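Local coordinates for protein carbohydrate oxidase (Microdochium nivale, PDB 3RJA) that oxidises the C1 hydroxyl of mono-, oligo- and polysaccharides to lactones with the help of FAD, reducing molecular oxygen to hydrogen peroxide, at residues A104-G109 with W200-F205; L112-T117 with H307-T312; S138-H143 with G154-S159. All coordinates share one frame; numbering follows the deposited sequence.

Contact 1. Residues A104-G109 with W200-F205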
loop_
_atom_site.group_PDB
_atom_site.type_symbol
_atom_site.label_atom_id
_atom_site.label_comp_id
_atom_site.label_asym_id
_atom_site.label_seq_id
_atom_site.Cartn_x
_atom_site.Cartn_y
_atom_site.Cartn_z
ATOM N N ALA A 104 18.130 6.269 7.650
ATOM C CA ALA A 104 17.790 5.361 8.756
ATOM C C ALA A 104 17.833 3.937 8.264
ATOM O O ALA A 104 17.414 3.659 7.128
ATOM C CB ALA A 104 16.367 5.648 9.251
ATOM N N HIS A 105 18.305 3.031 9.114
ATOM C CA HIS A 105 18.240 1.609 8.808
ATOM C C HIS A 105 17.131 1.060 9.693
ATOM O O HIS A 105 17.094 1.373 10.891
ATOM C CB HIS A 105 19.578 0.913 9.075
ATOM C CG HIS A 105 20.660 1.312 8.120
ATOM N ND1 HIS A 105 21.732 0.497 7.820
ATOM C CD2 HIS A 105 20.803 2.418 7.346
ATOM C CE1 HIS A 105 22.508 1.102 6.942
ATOM N NE2 HIS A 105 21.963 2.260 6.627
ATOM N N VAL A 106 16.217 0.285 9.086
ATOM C CA VAL A 106 14.991 -0.177 9.755
ATOM C C VAL A 106 14.706 -1.672 9.567
ATOM O O VAL A 106 14.825 -2.225 8.460
ATOM C CB VAL A 106 13.736 0.670 9.313
ATOM C CG1 VAL A 106 12.508 0.369 10.214
ATOM C CG2 VAL A 106 14.093 2.174 9.353
ATOM N N GLU A 107 14.330 -2.314 10.662
ATOM C CA GLU A 107 13.929 -3.727 10.662
ATOM C C GLU A 107 12.596 -3.903 9.923
ATOM O O GLU A 107 11.823 -2.952 9.846
ATOM C CB GLU A 107 13.860 -4.237 12.107
ATOM C CG GLU A 107 15.258 -4.557 12.643
ATOM C CD GLU A 107 15.262 -5.150 14.054
ATOM O OE1 GLU A 107 14.411 -4.803 14.900
ATOM O OE2 GLU A 107 16.146 -5.965 14.314
ATOM N N PRO A 108 12.334 -5.109 9.375
ATOM C CA PRO A 108 11.267 -5.278 8.386
ATOM C C PRO A 108 9.871 -5.519 8.973
ATOM O O PRO A 108 8.904 -5.713 8.211
ATOM C CB PRO A 108 11.712 -6.531 7.608
ATOM C CG PRO A 108 12.500 -7.344 8.589
ATOM C CD PRO A 108 13.145 -6.340 9.542
ATOM N N GLY A 109 9.784 -5.501 10.304
ATOM C CA GLY A 109 8.536 -5.736 11.021
ATOM C C GLY A 109 7.956 -4.473 11.647
ATOM O O GLY A 109 6.853 -4.513 12.209
ATOM N N TRP A 200 15.627 -2.230 5.752
ATOM C CA TRP A 200 15.351 -1.115 4.809
ATOM C C TRP A 200 16.277 0.056 5.101
ATOM O O TRP A 200 16.408 0.465 6.255
ATOM C CB TRP A 200 13.901 -0.633 4.922
ATOM C CG TRP A 200 12.909 -1.681 4.535
ATOM C CD1 TRP A 200 12.315 -2.617 5.354
ATOM C CD2 TRP A 200 12.422 -1.932 3.210
ATOM N NE1 TRP A 200 11.493 -3.437 4.599
ATOM C CE2 TRP A 200 11.530 -3.025 3.288
ATOM C CE3 TRP A 200 12.649 -1.324 1.964
ATOM C CZ2 TRP A 200 10.870 -3.546 2.147
ATOM C CZ3 TRP A 200 11.993 -1.825 0.846
ATOM C CH2 TRP A 200 11.112 -2.926 0.941
ATOM N N LYS A 201 16.887 0.622 4.064
ATOM C CA LYS A 201 17.719 1.830 4.263
ATOM C C LYS A 201 17.016 3.009 3.626
ATOM O O LYS A 201 16.771 3.036 2.423
ATOM C CB LYS A 201 19.155 1.604 3.766
ATOM C CG LYS A 201 19.742 0.279 4.283
ATOM C CD LYS A 201 21.101 0.000 3.714
ATOM C CE LYS A 201 21.622 -1.397 4.089
ATOM N NZ LYS A 201 22.715 -1.801 3.094
ATOM N N LEU A 202 16.655 3.979 4.457
ATOM C CA LEU A 202 15.632 4.961 4.050
ATOM C C LEU A 202 16.091 6.390 4.224
ATOM O O LEU A 202 16.502 6.760 5.334
ATOM C CB LEU A 202 14.354 4.769 4.890
ATOM C CG LEU A 202 13.686 3.382 4.890
ATOM C CD1 LEU A 202 12.412 3.366 5.796
ATOM C CD2 LEU A 202 13.338 2.936 3.461
ATOM N N ALA A 203 15.989 7.192 3.161
ATOM C CA ALA A 203 16.234 8.639 3.247
ATOM C C ALA A 203 15.062 9.260 3.992
ATOM O O ALA A 203 13.915 8.876 3.747
ATOM C CB ALA A 203 16.337 9.279 1.825
ATOM N N THR A 204 15.336 10.223 4.872
ATOM C CA THR A 204 14.272 10.912 5.606
ATOM C C THR A 204 14.356 12.418 5.310
ATOM O O THR A 204 15.374 12.874 4.779
ATOM C CB THR A 204 14.375 10.679 7.129
ATOM O OG1 THR A 204 15.564 11.321 7.644
ATOM C CG2 THR A 204 14.407 9.192 7.437
ATOM N N PHE A 205 13.293 13.163 5.640
ATOM C CA PHE A 205 13.308 14.642 5.632
ATOM C C PHE A 205 12.994 15.201 7.040
ATOM O O PHE A 205 12.413 14.483 7.872
ATOM C CB PHE A 205 12.364 15.238 4.566
ATOM C CG PHE A 205 10.933 14.705 4.604
ATOM C CD1 PHE A 205 9.933 15.363 5.343
ATOM C CD2 PHE A 205 10.572 13.598 3.824
ATOM C CE1 PHE A 205 8.614 14.896 5.357
ATOM C CE2 PHE A 205 9.271 13.119 3.806
ATOM C CZ PHE A 205 8.278 13.758 4.583
#
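K201 lays its methylene chain over one face of the H105 imidazole. Its CG stands above the middle of the ring, 3.8 Å from the ring centroid and only 8° off the normal, a CH-pi contact, and the extended chain then carries K201 CD to 3.7 Å from H105 CE1. Lysine suits the place because its apolar part can cover the ring while NZ runs on past it to a salt bridge with E174. H105 CG lies anti to its own carbonyl carbon (chi1 -69°), on the side of the sheet where K201 rises.

H105 and K201 form a non-hydrogen-bonded antiparallel pair, so on either side of them the backbones are joined by two bonds each. A104 and L202 exchange A104 N to L202 O (2.9 Å) and L202 N to A104 O (2.8 Å), and V106 and W200 do the same. The other face of the sheet, bearing A104, V106, W200 and L202, is largely apolar. There V106 CG2 meets L202 CD1 at 4.1 Å, the two branched side chains crossing at about a right angle, while P108 CA lies at the edge of the W200 indole, 4.2 Å from W200 CD1. The indole's one polar atom, NE1, is bonded to S138 OG, which also bonds P108 O. Helix 137-142 covers this face through I137, F141 and A142. Such an antiparallel sheet, backed by helices and lying beside the FAD, is characteristic of the FAD-binding domain of the PCMH type.

Contact 2. Residues L112-T117 with H307-T312. With ZN (zinc ion), chain D; ZN (zinc ion), chain E.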
loop_
_atom_site.group_PDB
_atom_site.type_symbol
_atom_site.label_atom_id
_atom_site.label_comp_id
_atom_site.label_asym_id
_atom_site.label_seq_id
_atom_site.Cartn_x
_atom_site.Cartn_y
_atom_site.Cartn_z
ATOM N N LEU A 112 4.014 1.319 10.282
ATOM C CA LEU A 112 4.095 2.722 9.878
ATOM C C LEU A 112 3.985 3.676 11.071
ATOM O O LEU A 112 4.772 4.608 11.197
ATOM C CB LEU A 112 3.033 3.077 8.818
ATOM C CG LEU A 112 3.118 2.350 7.472
ATOM C CD1 LEU A 112 2.221 3.019 6.473
ATOM C CD2 LEU A 112 4.560 2.281 6.882
ATOM N N GLY A 113 2.999 3.456 11.939
ATOM C CA GLY A 113 2.828 4.355 13.096
ATOM C C GLY A 113 4.049 4.320 13.990
ATOM O O GLY A 113 4.467 5.355 14.510
ATOM N N HIS A 114 4.632 3.128 14.170
ATOM C CA HIS A 114 5.824 2.986 15.010
ATOM C C HIS A 114 7.064 3.636 14.354
ATOM O O HIS A 114 7.804 4.387 15.005
ATOM C CB HIS A 114 6.057 1.508 15.354
ATOM C CG HIS A 114 7.364 1.227 16.036
ATOM N ND1 HIS A 114 7.617 1.569 17.346
ATOM C CD2 HIS A 114 8.488 0.619 15.585
ATOM C CE1 HIS A 114 8.836 1.184 17.679
ATOM N NE2 HIS A 114 9.392 0.619 16.622
ATOM N N LEU A 115 7.279 3.335 13.074
ATOM C CA LEU A 115 8.322 3.986 12.269
ATOM C C LEU A 115 8.214 5.506 12.415
ATOM O O LEU A 115 9.204 6.182 12.736
ATOM C CB LEU A 115 8.174 3.589 10.789
ATOM C CG LEU A 115 9.077 4.345 9.817
ATOM C CD1 LEU A 115 10.564 4.018 10.135
ATOM C CD2 LEU A 115 8.706 4.018 8.338
ATOM N N ALA A 116 7.009 6.038 12.213
ATOM C CA ALA A 116 6.824 7.497 12.244
ATOM C C ALA A 116 7.086 8.047 13.636
ATOM O O ALA A 116 7.661 9.126 13.783
ATOM C CB ALA A 116 5.454 7.893 11.777
ATOM N N THR A 117 6.640 7.326 14.657
ATOM C CA THR A 117 6.844 7.778 16.044
ATOM C C THR A 117 8.315 7.868 16.417
ATOM O O THR A 117 8.759 8.894 16.930
ATOM C CB THR A 117 6.118 6.876 17.048
ATOM O OG1 THR A 117 4.716 6.977 16.807
ATOM C CG2 THR A 117 6.406 7.360 18.486
ATOM N N HIS A 307 -4.230 6.398 18.965
ATOM C CA HIS A 307 -2.760 6.491 19.013
ATOM C C HIS A 307 -2.190 5.914 17.713
ATOM O O HIS A 307 -2.902 5.213 16.967
ATOM C CB HIS A 307 -2.192 5.750 20.237
ATOM C CG HIS A 307 -2.230 4.255 20.107
ATOM N ND1 HIS A 307 -3.360 3.508 20.359
ATOM C CD2 HIS A 307 -1.278 3.368 19.742
ATOM C CE1 HIS A 307 -3.101 2.231 20.165
ATOM N NE2 HIS A 307 -1.843 2.119 19.791
ATOM N N VAL A 308 -0.922 6.211 17.440
ATOM C CA VAL A 308 -0.262 5.720 16.227
ATOM C C VAL A 308 0.877 4.755 16.433
ATOM O O VAL A 308 1.222 4.021 15.497
ATOM C CB VAL A 308 0.218 6.857 15.298
ATOM C CG1 VAL A 308 -0.980 7.767 14.910
ATOM C CG2 VAL A 308 1.323 7.642 15.913
ATOM N N ASP A 309 1.478 4.742 17.626
ATOM C CA ASP A 309 2.629 3.856 17.833
ATOM C C ASP A 309 2.182 2.400 18.023
ATOM O O ASP A 309 2.085 1.908 19.152
ATOM C CB ASP A 309 3.513 4.351 18.986
ATOM C CG ASP A 309 4.851 3.612 19.073
ATOM O OD1 ASP A 309 5.227 2.851 18.161
ATOM O OD2 ASP A 309 5.551 3.789 20.077
ATOM N N PHE A 310 1.907 1.723 16.902
ATOM C CA PHE A 310 1.485 0.326 16.916
ATOM C C PHE A 310 2.660 -0.627 16.863
ATOM O O PHE A 310 3.515 -0.539 15.959
ATOM C CB PHE A 310 0.528 0.036 15.751
ATOM C CG PHE A 310 -0.914 0.363 16.046
ATOM C CD1 PHE A 310 -1.335 1.675 16.159
ATOM C CD2 PHE A 310 -1.850 -0.652 16.208
ATOM C CE1 PHE A 310 -2.689 1.975 16.430
ATOM C CE2 PHE A 310 -3.200 -0.359 16.473
ATOM C CZ PHE A 310 -3.611 0.965 16.568
ATOM N N ILE A 311 2.712 -1.525 17.837
ATOM C CA ILE A 311 3.670 -2.644 17.825
ATOM C C ILE A 311 2.928 -3.998 17.878
ATOM O O ILE A 311 3.538 -5.048 18.055
ATOM C CB ILE A 311 4.688 -2.531 18.988
ATOM C CG1 ILE A 311 3.966 -2.490 20.347
ATOM C CG2 ILE A 311 5.597 -1.277 18.798
ATOM C CD1 ILE A 311 4.921 -2.730 21.572
ATOM N N THR A 312 1.605 -3.926 17.730
ATOM C CA THR A 312 0.672 -5.049 17.652
ATOM C C THR A 312 -0.223 -4.816 16.416
ATOM O O THR A 312 -0.236 -3.710 15.884
ATOM C CB THR A 312 -0.290 -5.056 18.869
ATOM O OG1 THR A 312 -0.823 -3.739 19.035
ATOM C CG2 THR A 312 0.427 -5.467 20.131
HETATM ZN ZN ZN D . 7.018 2.386 19.071
HETATM ZN ZN ZN E . -4.735 3.958 21.957
HETATM O O HOH W 1 8.289 4.017 19.719
HETATM O O HOH W 2 6.696 1.053 20.642
#
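H114 leaves its helix with CB 3.3 Å from F310 O. CG, anti to the backbone N (chi1 171°), lies 3.4 Å from D309 OD1. ND1 binds the zinc ion at 2.0 Å, and CE1, the next ring atom, lies close to the metal as well. Farther round, NE2 makes a weak hydrogen bond to I92 O, so both nitrogens are used. I311 CG2 approaches the H114 ring off-centre in a CH-pi contact.

D309 runs alongside H114 and points the same way, its carboxylate within 13° of the imidazole plane. It grips the zinc with both oxygens, D309 OD1 at 2.1 Å and OD2 at 2.3 Å, and two waters bring the ligands to five. The short approach of H114 ND1 to D309 OD1 reflects their common metal, not a hydrogen bond. A histidine nitrogen and a bidentate aspartate are classic zinc ligands, and the carboxylate can offset part of the metal's charge. The site joins the first turns of helix 112-123, in the FAD-binding domain, to the loop leading into strand 318-326 of the eight-stranded antiparallel sheet. D309 is the centre of an inverse gamma turn, closed by a weak bond from F310 N to V308 O.

That same V308 O lies 2.9 Å from G113 CA in a CA-H...O contact, an approach that a residue without CB permits. One turn on, T117 OG1 donates to G113 O at 2.8 Å, while T117 N reaches that oxygen from the opposite face of its plane. Holding the hydroxyl so leaves it against V308 CG2, 3.6 Å from OG1, and T117 CG2 near the D309 carboxylate. At the start of the loop, H307 ND1 and D306 bind a second zinc ion, and F310 CE1 lies over one face of the H307 ring.

Contact 3. Residues S138-H143 with G154-S159; sequences SGHFAH and GLAVDS. With FAD (flavin-adenine dinucleotide), chain B.
A156 and S159, with V157 between them, close on F141 of helix 137-142. Their loop begins at G154, the first residue to leave helix 150-153; its positive phi (90°) suits a residue with no CB. L155 N next bonds D158 OD2 (2.9 Å), which pins the start of the turn.

A156 points its methyl at the F141 ring, CB standing 3.5 Å from the centroid and almost exactly on the normal. The same CB lies 3.8 Å from H140 CD2, and a bare methyl is small enough to touch both rings at once. The other side of the H140 ring reaches the cofactor: ND1 shares a hydrogen bond of 2.9 Å with FAD O2', while NE2 is held by G130 N. A156 thus backs a histidine that is bonded to the ribityl chain of the FAD. On the same helix, G139 N bonds FAD O1P, where a CB would collide with FAD O5'.

V157 CG2, anti to the backbone N, rests 3.3 Å from F141 O. D158 turns away and pairs through OD1 with R380. S159 closes the turn: its OG donates to A156 O (2.8 Å), which also accepts from S159 N. Held in this way, S159 OG comes to the edge of the F141 ring, 3.4 Å from CE2.

Around this contact, F141 also touches L112 and L115 of helix 112-123 and W200 and L202 of strand 196-206, while S159 joins that strand by a backbone bond to A203.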
loop_
_atom_site.group_PDB
_atom_site.type_symbol
_atom_site.label_atom_id
_atom_site.label_comp_id
_atom_site.label_asym_id
_atom_site.label_seq_id
_atom_site.Cartn_x
_atom_site.Cartn_y
_atom_site.Cartn_z
ATOM N N SER A 138 7.336 -3.461 5.368
ATOM C CA SER A 138 7.863 -4.248 4.239
ATOM C C SER A 138 6.886 -4.403 3.091
ATOM O O SER A 138 7.246 -4.105 1.980
ATOM C CB SER A 138 8.450 -5.601 4.656
ATOM O OG SER A 138 9.499 -5.405 5.577
ATOM N N GLY A 139 5.661 -4.873 3.348
ATOM C CA GLY A 139 4.661 -4.933 2.267
ATOM C C GLY A 139 4.387 -3.585 1.625
ATOM O O GLY A 139 4.228 -3.477 0.404
ATOM N N HIS A 140 4.338 -2.552 2.451
ATOM C CA HIS A 140 3.997 -1.194 2.019
ATOM C C HIS A 140 5.070 -0.623 1.093
ATOM O O HIS A 140 4.772 -0.244 -0.052
ATOM C CB HIS A 140 3.826 -0.289 3.244
ATOM C CG HIS A 140 3.233 1.065 2.958
ATOM N ND1 HIS A 140 1.907 1.240 2.617
ATOM C CD2 HIS A 140 3.769 2.312 3.051
ATOM C CE1 HIS A 140 1.653 2.538 2.498
ATOM N NE2 HIS A 140 2.775 3.206 2.732
ATOM N N PHE A 141 6.306 -0.575 1.588
ATOM C CA PHE A 141 7.407 0.023 0.828
ATOM C C PHE A 141 7.784 -0.814 -0.408
ATOM O O PHE A 141 8.215 -0.271 -1.414
ATOM C CB PHE A 141 8.643 0.217 1.730
ATOM C CG PHE A 141 8.562 1.408 2.677
ATOM C CD1 PHE A 141 7.553 1.506 3.659
ATOM C CD2 PHE A 141 9.524 2.422 2.599
ATOM C CE1 PHE A 141 7.517 2.597 4.533
ATOM C CE2 PHE A 141 9.497 3.523 3.459
ATOM C CZ PHE A 141 8.491 3.600 4.450
ATOM N N ALA A 142 7.636 -2.138 -0.329
ATOM C CA ALA A 142 8.077 -3.000 -1.435
ATOM C C ALA A 142 7.242 -2.804 -2.701
ATOM O O ALA A 142 7.654 -3.244 -3.792
ATOM C CB ALA A 142 8.057 -4.480 -1.012
ATOM N N HIS A 143 6.051 -2.207 -2.541
ATOM C CA HIS A 143 5.091 -2.138 -3.643
ATOM C C HIS A 143 4.618 -0.717 -3.938
ATOM O O HIS A 143 3.727 -0.533 -4.746
ATOM C CB HIS A 143 3.895 -3.098 -3.425
ATOM C CG HIS A 143 4.307 -4.517 -3.149
ATOM N ND1 HIS A 143 4.403 -5.037 -1.866
ATOM C CD2 HIS A 143 4.719 -5.502 -3.987
ATOM C CE1 HIS A 143 4.816 -6.294 -1.935
ATOM N NE2 HIS A 143 5.036 -6.592 -3.212
ATOM N N GLY A 154 6.557 12.213 -2.587
ATOM C CA GLY A 154 6.664 10.939 -3.311
ATOM C C GLY A 154 6.214 9.718 -2.517
ATOM O O GLY A 154 5.677 9.844 -1.407
ATOM N N LEU A 155 6.390 8.536 -3.114
ATOM C CA LEU A 155 5.980 7.263 -2.492
ATOM C C LEU A 155 6.928 6.845 -1.370
ATOM O O LEU A 155 8.117 7.249 -1.344
ATOM C CB LEU A 155 5.917 6.160 -3.554
ATOM C CG LEU A 155 5.004 6.434 -4.799
ATOM C CD1 LEU A 155 5.088 5.271 -5.756
ATOM C CD2 LEU A 155 3.530 6.676 -4.427
ATOM N N ALA A 156 6.423 6.010 -0.466
ATOM C CA ALA A 156 7.263 5.365 0.535
ATOM C C ALA A 156 8.461 4.724 -0.163
ATOM O O ALA A 156 9.589 4.899 0.274
ATOM C CB ALA A 156 6.460 4.323 1.363
ATOM N N VAL A 157 8.202 4.011 -1.256
ATOM C CA VAL A 157 9.249 3.360 -2.037
ATOM C C VAL A 157 10.353 4.332 -2.512
ATOM O O VAL A 157 11.514 3.942 -2.617
ATOM C CB VAL A 157 8.680 2.514 -3.219
ATOM C CG1 VAL A 157 8.183 3.383 -4.381
ATOM C CG2 VAL A 157 9.721 1.524 -3.727
ATOM N N ASP A 158 9.985 5.582 -2.773
ATOM C CA ASP A 158 10.941 6.590 -3.216
ATOM C C ASP A 158 11.935 7.036 -2.120
ATOM O O ASP A 158 12.945 7.640 -2.434
ATOM C CB ASP A 158 10.185 7.776 -3.813
ATOM C CG ASP A 158 9.404 7.393 -5.071
ATOM O OD1 ASP A 158 9.914 6.531 -5.842
ATOM O OD2 ASP A 158 8.276 7.936 -5.266
ATOM N N SER A 159 11.670 6.724 -0.850
ATOM C CA SER A 159 12.658 6.974 0.207
ATOM C C SER A 159 13.756 5.884 0.274
ATOM O O SER A 159 14.743 6.044 0.961
ATOM C CB SER A 159 11.951 7.050 1.581
ATOM O OG SER A 159 11.639 5.742 2.013
HETATM P PA FAD B . 1.909 -8.196 4.613
HETATM O O1A FAD B . 2.706 -8.619 5.818
HETATM O O2A FAD B . 0.568 -8.868 4.470
HETATM O O5B FAD B . 2.775 -8.484 3.293
HETATM C C5B FAD B . 2.361 -7.936 2.046
HETATM C C4B FAD B . 3.208 -8.569 0.928
HETATM O O4B FAD B . 4.576 -8.196 1.094
HETATM C C3B FAD B . 3.170 -10.096 0.942
HETATM O O3B FAD B . 3.390 -10.571 -0.388
HETATM C C2B FAD B . 4.403 -10.421 1.779
HETATM O O2B FAD B . 4.942 -11.713 1.624
HETATM C C1B FAD B . 5.360 -9.342 1.293
HETATM N N9A FAD B . 6.364 -9.058 2.314
HETATM C C8A FAD B . 6.165 -8.810 3.668
HETATM N N7A FAD B . 7.391 -8.601 4.220
HETATM C C5A FAD B . 8.325 -8.686 3.260
HETATM C C6A FAD B . 9.717 -8.559 3.296
HETATM N N6A FAD B . 10.359 -8.278 4.452
HETATM N N1A FAD B . 10.411 -8.693 2.105
HETATM C C2A FAD B . 9.745 -8.991 0.921
HETATM N N3A FAD B . 8.375 -9.157 0.888
HETATM C C4A FAD B . 7.688 -8.990 2.053
HETATM N N1 FAD B . -1.691 1.425 1.078
HETATM C C2 FAD B . -1.220 2.657 0.611
HETATM O O2 FAD B . -0.471 2.737 -0.371
HETATM N N3 FAD B . -1.577 3.790 1.336
HETATM C C4 FAD B . -2.262 3.787 2.536
HETATM O O4 FAD B . -2.441 4.843 3.183
HETATM C C4X FAD B . -2.792 2.456 2.966
HETATM N N5 FAD B . -3.478 2.347 4.090
HETATM C C5X FAD B . -3.888 1.125 4.570
HETATM C C6 FAD B . -4.542 1.018 5.825
HETATM C C7 FAD B . -4.835 -0.214 6.376
HETATM C C7M FAD B . -5.560 -0.319 7.734
HETATM C C8 FAD B . -4.359 -1.382 5.732
HETATM C C8M FAD B . -4.633 -2.756 6.310
HETATM C C9 FAD B . -3.780 -1.299 4.475
HETATM C C9A FAD B . -3.509 -0.051 3.880
HETATM N N10 FAD B . -2.791 0.071 2.666
HETATM C C10 FAD B . -2.495 1.317 2.137
HETATM C "C1'" FAD B . -2.401 -1.171 1.921
HETATM C "C2'" FAD B . -0.971 -1.568 2.256
HETATM O "O2'" FAD B . -0.071 -0.682 1.601
HETATM C "C3'" FAD B . -0.695 -2.969 1.758
HETATM O "O3'" FAD B . -1.672 -3.861 2.251
HETATM C "C4'" FAD B . 0.718 -3.401 2.184
HETATM O "O4'" FAD B . 1.193 -4.358 1.287
HETATM C "C5'" FAD B . 0.742 -3.927 3.622
HETATM O "O5'" FAD B . 2.052 -4.280 3.971
HETATM P P FAD B . 2.275 -5.332 5.189
HETATM O O1P FAD B . 3.738 -5.499 5.472
HETATM O O2P FAD B . 1.471 -4.877 6.408
HETATM O O3P FAD B . 1.577 -6.623 4.549
#

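In the fold
From the N terminus, strand 103-106 comes first, followed directly by helix 112-123 and then helix 137-142. Contact 3 closes the shortest loop, a turn back onto helix 137-142 after helix 150-153. Contact 1 closes a wider loop around it when strand 196-206 returns beside strand 103-106. Contact 2 opens within that loop but closes only at 307-312, so it crosses contact 1 while also enclosing contact 3. The three meet in space: V106 packs on L115, and L112 packs on H140. Contacts 1 and 3 join parts of the FAD-binding region, whereas contact 2 connects it to the loop before strand 318-326.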